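Local coordinates for protein 3-hydroxyisobutyrate dehydrogenase (Salmonella typhimurium, PDB 3G0O) that probably oxidises L-threonate to 2-dehydro-L-erythronate with NAD(+), its preferred cofactor, or NADP(+), at residues Q229-D233 with G234-P238. Numbering follows the deposited sequence.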
ATOM      1  N   GLN A 229      -5.562  -9.071   7.832  1.00 21.33           N
ATOM      2  CA  GLN A 229      -5.253 -10.165   8.743  1.00 21.97           C
ATOM      3  C   GLN A 229      -6.533 -10.389   9.553  1.00 21.14           C
ATOM      4  O   GLN A 229      -6.877 -11.515   9.906  1.00 21.22           O
ATOM      5  CB  GLN A 229      -4.101  -9.788   9.678  1.00 24.11           C
ATOM      6  CG  GLN A 229      -3.714 -10.903  10.643  1.00 28.11           C
ATOM      7  CD  GLN A 229      -3.226 -12.154   9.929  1.00 29.74           C
ATOM      8  OE1 GLN A 229      -2.175 -12.145   9.286  1.00 31.13           O
ATOM      9  NE2 GLN A 229      -3.992 -13.234  10.031  1.00 31.32           N
ATOM     10  N   HIS A 230      -7.243  -9.300   9.836  1.00 20.50           N
ATOM     11  CA  HIS A 230      -8.492  -9.379  10.583  1.00 20.77           C
ATOM     12  C   HIS A 230      -9.489 -10.202   9.772  1.00 21.04           C
ATOM     13  O   HIS A 230     -10.225 -11.027  10.319  1.00 22.40           O
ATOM     14  CB  HIS A 230      -9.065  -7.975  10.820  1.00 20.46           C
ATOM     15  CG  HIS A 230      -8.143  -7.058  11.560  1.00 20.36           C
ATOM     16  ND1 HIS A 230      -8.389  -5.708  11.697  1.00 20.09           N
ATOM     17  CD2 HIS A 230      -6.972  -7.292  12.201  1.00 20.88           C
ATOM     18  CE1 HIS A 230      -7.409  -5.151  12.387  1.00 22.46           C
ATOM     19  NE2 HIS A 230      -6.536  -6.092  12.703  1.00 22.32           N
ATOM     20  N   VAL A 231      -9.511  -9.971   8.462  1.00 18.13           N
ATOM     21  CA  VAL A 231     -10.416 -10.693   7.575  1.00 19.44           C
ATOM     22  C   VAL A 231     -10.076 -12.174   7.520  1.00 20.36           C
ATOM     23  O   VAL A 231     -10.963 -13.022   7.588  1.00 20.49           O
ATOM     24  CB  VAL A 231     -10.373 -10.131   6.141  1.00 17.51           C
ATOM     25  CG1 VAL A 231     -11.174 -11.023   5.203  1.00 18.80           C
ATOM     26  CG2 VAL A 231     -10.936  -8.714   6.125  1.00 18.91           C
ATOM     27  N   VAL A 232      -8.792 -12.480   7.381  1.00 20.58           N
ATOM     28  CA  VAL A 232      -8.361 -13.869   7.324  1.00 23.03           C
ATOM     29  C   VAL A 232      -8.759 -14.584   8.611  1.00 25.50           C
ATOM     30  O   VAL A 232      -9.188 -15.740   8.583  1.00 26.67           O
ATOM     31  CB  VAL A 232      -6.832 -13.976   7.139  1.00 23.85           C
ATOM     32  CG1 VAL A 232      -6.402 -15.430   7.204  1.00 21.99           C
ATOM     33  CG2 VAL A 232      -6.428 -13.368   5.798  1.00 22.35           C
ATOM     34  N   ASP A 233      -8.625 -13.889   9.738  1.00 26.35           N
ATOM     35  CA  ASP A 233      -8.971 -14.469  11.030  1.00 28.20           C
ATOM     36  C   ASP A 233     -10.454 -14.345  11.361  1.00 28.50           C
ATOM     37  O   ASP A 233     -10.909 -14.862  12.380  1.00 30.85           O
ATOM     38  CB  ASP A 233      -8.147 -13.823  12.149  1.00 28.80           C
ATOM     39  CG  ASP A 233      -6.660 -14.100  12.017  1.00 30.38           C
ATOM     40  OD1 ASP A 233      -6.299 -15.225  11.619  1.00 30.90           O
ATOM     41  OD2 ASP A 233      -5.855 -13.196  12.324  1.00 31.32           O
ATOM     42  N   GLY A 234     -11.208 -13.667  10.500  1.00 26.93           N
ATOM     43  CA  GLY A 234     -12.633 -13.503  10.744  1.00 26.84           C
ATOM     44  C   GLY A 234     -12.948 -12.781  12.043  1.00 27.66           C
ATOM     45  O   GLY A 234     -13.991 -13.013  12.661  1.00 28.33           O
ATOM     46  N   ASP A 235     -12.046 -11.899  12.464  1.00 25.84           N
ATOM     47  CA  ASP A 235     -12.237 -11.145  13.693  1.00 25.40           C
ATOM     48  C   ASP A 235     -12.488  -9.665  13.397  1.00 23.58           C
ATOM     49  O   ASP A 235     -11.554  -8.902  13.143  1.00 23.55           O
ATOM     50  CB  ASP A 235     -11.014 -11.319  14.597  1.00 26.28           C
ATOM     51  CG  ASP A 235     -11.083 -10.462  15.841  1.00 28.61           C
ATOM     52  OD1 ASP A 235     -12.209 -10.156  16.292  1.00 29.67           O
ATOM     53  OD2 ASP A 235     -10.009 -10.108  16.371  1.00 30.57           O
ATOM     54  N   TYR A 236     -13.756  -9.266  13.429  1.00 22.22           N
ATOM     55  CA  TYR A 236     -14.119  -7.884  13.151  1.00 22.05           C
ATOM     56  C   TYR A 236     -14.257  -7.029  14.402  1.00 23.01           C
ATOM     57  O   TYR A 236     -14.941  -6.001  14.395  1.00 21.90           O
ATOM     58  CB  TYR A 236     -15.399  -7.849  12.307  1.00 22.36           C
ATOM     59  CG  TYR A 236     -15.177  -8.456  10.941  1.00 22.48           C
ATOM     60  CD1 TYR A 236     -14.480  -7.757   9.954  1.00 21.73           C
ATOM     61  CD2 TYR A 236     -15.565  -9.772  10.669  1.00 23.52           C
ATOM     62  CE1 TYR A 236     -14.168  -8.350   8.736  1.00 20.68           C
ATOM     63  CE2 TYR A 236     -15.256 -10.377   9.454  1.00 22.79           C
ATOM     64  CZ  TYR A 236     -14.552  -9.660   8.494  1.00 22.88           C
ATOM     65  OH  TYR A 236     -14.207 -10.265   7.309  1.00 21.15           O
ATOM     66  N   THR A 237     -13.603  -7.465  15.478  1.00 22.70           N
ATOM     67  CA  THR A 237     -13.600  -6.715  16.728  1.00 24.06           C
ATOM     68  C   THR A 237     -12.976  -5.381  16.326  1.00 24.04           C
ATOM     69  O   THR A 237     -11.925  -5.352  15.692  1.00 24.83           O
ATOM     70  CB  THR A 237     -12.710  -7.399  17.788  1.00 23.28           C
ATOM     71  OG1 THR A 237     -13.274  -8.668  18.136  1.00 26.94           O
ATOM     72  CG2 THR A 237     -12.606  -6.540  19.034  1.00 25.68           C
ATOM     73  N   PRO A 238     -13.613  -4.262  16.689  1.00 23.50           N
ATOM     74  CA  PRO A 238     -13.091  -2.940  16.333  1.00 23.60           C
ATOM     75  C   PRO A 238     -11.772  -2.474  16.948  1.00 24.10           C
ATOM     76  O   PRO A 238     -11.646  -2.369  18.166  1.00 25.78           O
ATOM     77  CB  PRO A 238     -14.244  -2.010  16.705  1.00 22.68           C
ATOM     78  CG  PRO A 238     -14.835  -2.695  17.906  1.00 24.00           C
ATOM     79  CD  PRO A 238     -14.864  -4.145  17.461  1.00 24.19           C
TER
HETATM   80  O   HOH W   1     -13.768 -12.948   7.541  1.00 28.40           O
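His230 and Val231 hand their carbonyls to the chain that turns back over the end of helix 222-232: Asp235 N bonds to His230 O at 2.9 Å and Gly234 N to Val231 O at 3.0 Å, a Schellman motif with Gly234 at positive phi (60°). It ends the helix and starts the surface loop to helix 242-258, in the largely helical C-terminal part of the chain. The second bond is the less direct, its N-H coming from above the carbonyl plane of Val231. A water also donates to Val231 O at 2.8 Å and pairs with Tyr236 OH at 2.7 Å. The tyrosine gets there because chi1 of -65° sets its ring beside its own backbone N. Its hydroxyl faces the Val231 side chain, with OH 3.8 Å from both CG1 and CG2, while Lys291 makes a cation-pi contact with the ring. Asp235 OD1 closes an Asx turn, accepting from Thr237 N above the carboxylate plane and from Thr237 OG1 on its syn lone pair; OD2 forms a salt bridge with Arg239. His230 lays CB against Asp235 O (3.5 Å), and its ND1 is hydrogen-bonded to Asp285. One turn back, Gln229 NE2 donates a hydrogen bond to Asp233 OD2 from above the carboxylate plane. The Asp235 carboxylate thus ties Thr237 and Arg239 together just after the turn, consistent with a defined path for the departing chain.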